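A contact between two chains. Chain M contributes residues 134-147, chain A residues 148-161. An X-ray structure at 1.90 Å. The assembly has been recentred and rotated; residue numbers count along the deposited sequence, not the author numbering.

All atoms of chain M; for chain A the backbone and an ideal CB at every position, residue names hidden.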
# COMPACT_ATOMS: atom_id res chain seq x y z
N ASP M 134 -2.96 -45.69 18.16
CA ASP M 134 -1.55 -45.66 17.90
C ASP M 134 -0.87 -44.51 18.68
O ASP M 134 0.18 -44.68 19.25
CB ASP M 134 -1.37 -45.49 16.39
CG ASP M 134 0.05 -45.58 15.96
OD1 ASP M 134 0.73 -46.43 16.47
OD2 ASP M 134 0.49 -44.79 15.17
N TYR M 135 -1.49 -43.35 18.74
CA TYR M 135 -0.96 -42.27 19.49
C TYR M 135 -0.91 -42.63 21.00
O TYR M 135 0.09 -42.50 21.63
CB TYR M 135 -1.76 -40.99 19.24
CG TYR M 135 -1.59 -40.00 20.35
CD1 TYR M 135 -0.54 -39.14 20.36
CD2 TYR M 135 -2.43 -39.98 21.43
CE1 TYR M 135 -0.34 -38.28 21.37
CE2 TYR M 135 -2.22 -39.12 22.46
CZ TYR M 135 -1.16 -38.27 22.42
OH TYR M 135 -0.91 -37.37 23.43
N LEU M 136 -1.99 -43.12 21.54
CA LEU M 136 -1.98 -43.50 22.93
C LEU M 136 -1.00 -44.66 23.23
O LEU M 136 -0.19 -44.53 24.10
CB LEU M 136 -3.39 -43.77 23.43
CG LEU M 136 -4.43 -42.65 23.25
CD1 LEU M 136 -5.82 -43.16 23.31
CD2 LEU M 136 -4.28 -41.58 24.25
N GLU M 137 -1.01 -45.70 22.45
CA GLU M 137 -0.09 -46.80 22.60
C GLU M 137 1.40 -46.37 22.50
O GLU M 137 2.18 -46.84 23.23
CB GLU M 137 -0.45 -47.97 21.70
CG GLU M 137 -1.78 -48.52 22.02
CD GLU M 137 -2.06 -49.81 21.35
OE1 GLU M 137 -1.60 -49.95 20.26
OE2 GLU M 137 -2.76 -50.66 21.86
N THR M 138 1.71 -45.43 21.62
CA THR M 138 3.00 -44.77 21.55
C THR M 138 3.29 -43.97 22.85
O THR M 138 4.33 -44.04 23.34
CB THR M 138 3.12 -43.88 20.29
OG1 THR M 138 3.18 -44.70 19.13
CG2 THR M 138 4.32 -43.05 20.29
N GLN M 139 2.34 -43.26 23.43
CA GLN M 139 2.58 -42.52 24.67
C GLN M 139 3.02 -43.42 25.88
O GLN M 139 3.94 -43.11 26.61
CB GLN M 139 1.32 -41.73 25.03
CG GLN M 139 1.17 -40.33 24.49
CD GLN M 139 2.17 -39.93 23.46
OE1 GLN M 139 2.22 -40.46 22.38
NE2 GLN M 139 2.98 -39.00 23.79
N LEU M 140 2.37 -44.54 26.01
CA LEU M 140 2.68 -45.51 27.02
C LEU M 140 4.05 -46.12 26.83
O LEU M 140 4.74 -46.27 27.78
CB LEU M 140 1.62 -46.57 27.09
CG LEU M 140 0.29 -46.00 27.52
CD1 LEU M 140 -0.78 -46.90 27.21
CD2 LEU M 140 0.39 -45.71 29.00
N GLU M 141 4.45 -46.42 25.59
CA GLU M 141 5.80 -46.89 25.31
C GLU M 141 6.86 -45.87 25.72
O GLU M 141 7.82 -46.21 26.34
CB GLU M 141 5.98 -47.20 23.84
CG GLU M 141 5.15 -48.29 23.41
CD GLU M 141 5.23 -48.56 21.95
OE1 GLU M 141 5.88 -47.81 21.20
OE2 GLU M 141 4.59 -49.53 21.54
N LEU M 142 6.62 -44.62 25.41
CA LEU M 142 7.51 -43.55 25.76
C LEU M 142 7.71 -43.40 27.26
O LEU M 142 8.77 -43.08 27.68
CB LEU M 142 7.09 -42.22 25.13
CG LEU M 142 7.44 -41.90 23.68
CD1 LEU M 142 6.87 -40.60 23.33
CD2 LEU M 142 8.91 -41.90 23.47
N MET M 143 6.68 -43.63 28.05
CA MET M 143 6.83 -43.61 29.50
C MET M 143 7.80 -44.69 29.94
O MET M 143 8.55 -44.52 30.85
CB MET M 143 5.53 -43.80 30.25
CG MET M 143 4.56 -42.70 30.18
SD MET M 143 3.01 -43.09 30.89
CE MET M 143 2.20 -41.57 30.86
N ASP M 144 7.71 -45.83 29.29
CA ASP M 144 8.67 -46.88 29.52
C ASP M 144 10.08 -46.57 29.03
O ASP M 144 11.02 -46.76 29.74
CB ASP M 144 8.21 -48.18 28.93
CG ASP M 144 6.94 -48.66 29.50
OD1 ASP M 144 6.66 -48.33 30.63
OD2 ASP M 144 6.23 -49.38 28.84
N LYS M 145 10.19 -46.11 27.80
CA LYS M 145 11.43 -45.72 27.24
C LYS M 145 12.09 -44.51 27.89
O LYS M 145 13.23 -44.54 28.15
CB LYS M 145 11.29 -45.53 25.72
CG LYS M 145 10.90 -46.76 25.01
CD LYS M 145 10.97 -46.59 23.54
CE LYS M 145 10.71 -47.90 22.88
NZ LYS M 145 9.92 -47.79 21.68
N LEU M 146 11.37 -43.44 28.09
CA LEU M 146 11.89 -42.25 28.73
C LEU M 146 11.92 -42.27 30.24
O LEU M 146 12.63 -41.53 30.85
CB LEU M 146 11.08 -41.03 28.33
CG LEU M 146 11.06 -40.67 26.88
CD1 LEU M 146 10.38 -39.40 26.71
CD2 LEU M 146 12.47 -40.57 26.51
N GLY M 147 11.08 -43.10 30.80
CA GLY M 147 10.79 -43.11 32.21
C GLY M 147 9.59 -42.20 32.47
O GLY M 147 9.44 -41.16 31.87
N UNK A 148 20.96 -42.28 28.21
CA UNK A 148 20.10 -42.60 27.13
C UNK A 148 18.64 -42.06 27.18
O UNK A 148 18.15 -41.55 26.22
CB UNK A 148 20.07 -44.13 27.02
N UNK A 149 17.98 -42.19 28.32
CA UNK A 149 16.65 -41.70 28.50
C UNK A 149 16.61 -40.16 28.36
O UNK A 149 15.84 -39.64 27.67
CB UNK A 149 16.12 -42.14 29.86
N UNK A 150 17.52 -39.47 28.98
CA UNK A 150 17.58 -38.06 28.89
C UNK A 150 17.87 -37.60 27.48
O UNK A 150 17.34 -36.66 27.04
CB UNK A 150 18.63 -37.52 29.86
N UNK A 151 18.74 -38.30 26.80
CA UNK A 151 19.02 -37.88 25.47
C UNK A 151 17.75 -37.97 24.64
O UNK A 151 17.41 -37.05 23.99
CB UNK A 151 20.15 -38.72 24.86
N UNK A 152 17.05 -39.08 24.77
CA UNK A 152 15.87 -39.44 24.01
C UNK A 152 14.68 -38.49 24.15
O UNK A 152 13.98 -38.22 23.21
CB UNK A 152 15.43 -40.85 24.42
N UNK A 153 14.52 -37.98 25.36
CA UNK A 153 13.55 -36.97 25.65
C UNK A 153 13.83 -35.75 24.79
O UNK A 153 12.97 -35.02 24.50
CB UNK A 153 13.56 -36.62 27.14
N UNK A 154 15.06 -35.52 24.41
CA UNK A 154 15.32 -34.37 23.55
C UNK A 154 14.84 -34.56 22.07
O UNK A 154 14.89 -33.65 21.30
CB UNK A 154 16.82 -34.08 23.57
N UNK A 155 14.45 -35.78 21.72
CA UNK A 155 13.97 -36.10 20.40
C UNK A 155 12.43 -36.12 20.25
O UNK A 155 11.93 -36.37 19.21
CB UNK A 155 14.54 -37.46 20.00
N UNK A 156 11.71 -35.87 21.33
CA UNK A 156 10.27 -35.76 21.29
C UNK A 156 9.88 -34.28 21.28
O UNK A 156 10.67 -33.43 21.49
CB UNK A 156 9.64 -36.49 22.48
N UNK A 157 8.62 -34.01 21.04
CA UNK A 157 8.15 -32.65 21.06
C UNK A 157 7.32 -32.43 22.31
O UNK A 157 7.01 -33.38 22.96
CB UNK A 157 7.34 -32.33 19.80
N UNK A 158 7.00 -31.18 22.65
CA UNK A 158 6.13 -30.88 23.80
C UNK A 158 4.71 -30.48 23.44
O UNK A 158 4.50 -29.36 23.09
CB UNK A 158 6.75 -29.76 24.63
N UNK A 159 3.74 -31.38 23.57
CA UNK A 159 3.93 -32.72 24.08
C UNK A 159 4.30 -33.69 22.99
O UNK A 159 4.22 -33.33 21.87
CB UNK A 159 2.67 -33.20 24.80
N UNK A 160 4.67 -34.91 23.36
CA UNK A 160 5.04 -35.93 22.39
C UNK A 160 3.92 -36.21 21.43
O UNK A 160 2.81 -36.30 21.83
CB UNK A 160 5.45 -37.22 23.10
N UNK A 161 4.29 -36.34 20.17
CA UNK A 161 3.42 -36.59 19.04
C UNK A 161 2.29 -35.60 18.81
O UNK A 161 2.52 -34.55 18.27
CB UNK A 161 2.81 -37.98 19.20

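Chain M presents one helix, 134-146, and chain A meets it with a short helix followed by an extended tail. The axes of helix 134-146 and helix 148-153 approach to 9.7 Å, at 138° between their N-to-C directions.

Position 148 has its CB sideways, with nothing of chain M within 5.5 Å. Many residues would fit. It is Glu A148, which makes no contact here; its OE2 is hydrogen-bonded elsewhere in the structure.

Position 149 lies at the C-terminal end of the chain M helix. Its ideal CB is 3.7 Å from Leu M146 O and 4.1 Å from Lys M145 O. A polar chain, or a small residue, would suit this site. The deposited residue is Glu A149. Its CG lies 3.6 Å from Lys M145 O, and its CB 3.7 Å from Leu M146 O. The carboxylate end leads away from chain M, so these carbonyls meet its aliphatic part.

Positions 150 and 151 point away from chain M, which therefore sets little limit on them. They are Leu A150 and Tyr A151.

Position 152 points toward chain M, and its ideal CB is already 3.6 Å from Leu M146 CD2. Little room remains in that direction, so Ser, Ala or Gly is expected. It is Ser A152. Its CB packs 3.7 Å from Leu M146 CD2, while its OG turns back to donate a hydrogen bond to Glu A148 O at 2.8 Å.

Position 153 is sideways, with its ideal CB 4.1 Å from the same methyl, Leu M146 CD2. A small apolar residue would suit. It is Ala A153. Leu M146 CD2 lies 4.1 Å from Ala A153 CB and 3.5 Å from Ala A153 N, so the leucine touches backbone as well as side chain.

Positions 154 and 155 are the middle of a type I turn running from 153 to 156, and neither CB comes near chain M. Many residues would fit. They are Gln A154, which gives a weak hydrogen bond from NE2 to Leu A150 O at 3.3 Å, and Cys A155.

Position 156 points toward two leucine methyls, Leu M142 CD1 and Leu M146 CD1. Val, Ile or Leu would be reasonable. Val A156 is found; its CG1 is 4.3 Å from Leu M142 CD1 and 4.4 Å from Leu M146 CD1.

Positions 157 and 158 are out of reach, so chain M sets no limit. They are Ser A157 and Arg A158. Position 159 points toward chain M but stays distant. The peptide before it is cis, which strongly favours proline. It is Pro A159.

Position 160 is crowded. Its phi of -59° permits proline, and a compact apolar residue would suit Leu M142. It is Pro A160, whose CB is 3.8 Å from Leu M142 CD1 and a close 3.0 Å from Gln M139 NE2.

Position 161 faces Tyr M135 and Gln M139, so a small polar or mixed residue would suit. It is Thr A161. Its CB sits 3.9 Å from Tyr M135 CD1, at the ring edge. Its OG1 is 3.6 Å from Gln M139 OE1 and finds no partner in the model.

Chain A (148-161) EELYSAQCVSRPPT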
# COMPACT_ATOMS: atom_id res chain seq x y z
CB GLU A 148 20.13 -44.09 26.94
CG GLU A 148 20.13 -44.46 25.53
CD GLU A 148 20.61 -45.84 25.27
OE1 GLU A 148 19.97 -46.51 24.47
OE2 GLU A 148 21.64 -46.23 25.83
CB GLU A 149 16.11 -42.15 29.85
CG GLU A 149 16.13 -43.66 30.14
CD GLU A 149 17.50 -44.24 30.52
OE1 GLU A 149 18.44 -43.54 30.84
OE2 GLU A 149 17.63 -45.44 30.51
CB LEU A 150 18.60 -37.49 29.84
CG LEU A 150 18.50 -35.98 29.94
CD1 LEU A 150 17.06 -35.59 29.97
CD2 LEU A 150 19.25 -35.34 31.07
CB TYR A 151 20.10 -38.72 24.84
CG TYR A 151 20.19 -38.53 23.37
CD1 TYR A 151 20.86 -37.46 22.86
CD2 TYR A 151 19.60 -39.39 22.49
CE1 TYR A 151 20.96 -37.26 21.52
CE2 TYR A 151 19.71 -39.20 21.15
CZ TYR A 151 20.37 -38.13 20.67
OH TYR A 151 20.48 -37.90 19.32
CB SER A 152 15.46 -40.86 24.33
OG SER A 152 16.45 -41.76 23.96
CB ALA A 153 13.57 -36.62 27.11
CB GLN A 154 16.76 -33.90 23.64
CG GLN A 154 17.31 -33.78 25.05
CD GLN A 154 16.45 -32.99 26.01
OE1 GLN A 154 15.98 -31.94 25.69
NE2 GLN A 154 16.29 -33.50 27.20
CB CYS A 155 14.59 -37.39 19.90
SG CYS A 155 16.39 -37.38 19.96
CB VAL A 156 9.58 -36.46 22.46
CG1 VAL A 156 10.12 -37.80 22.64
CG2 VAL A 156 9.73 -35.70 23.65
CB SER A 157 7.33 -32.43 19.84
OG SER A 157 6.58 -33.56 19.59
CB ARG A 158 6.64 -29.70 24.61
CG ARG A 158 8.06 -29.75 25.06
CD ARG A 158 8.23 -28.99 26.37
NE ARG A 158 9.40 -29.47 27.05
CZ ARG A 158 9.61 -29.43 28.34
NH1 ARG A 158 8.72 -28.92 29.15
NH2 ARG A 158 10.73 -29.91 28.80
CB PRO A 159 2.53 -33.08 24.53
CG PRO A 159 1.73 -32.53 23.41
CD PRO A 159 2.33 -31.16 23.23
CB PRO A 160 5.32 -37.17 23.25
CG PRO A 160 5.35 -36.74 24.60
CD PRO A 160 5.02 -35.31 24.72
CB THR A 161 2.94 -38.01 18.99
OG1 THR A 161 3.90 -38.84 19.62
CG2 THR A 161 2.86 -38.42 17.56
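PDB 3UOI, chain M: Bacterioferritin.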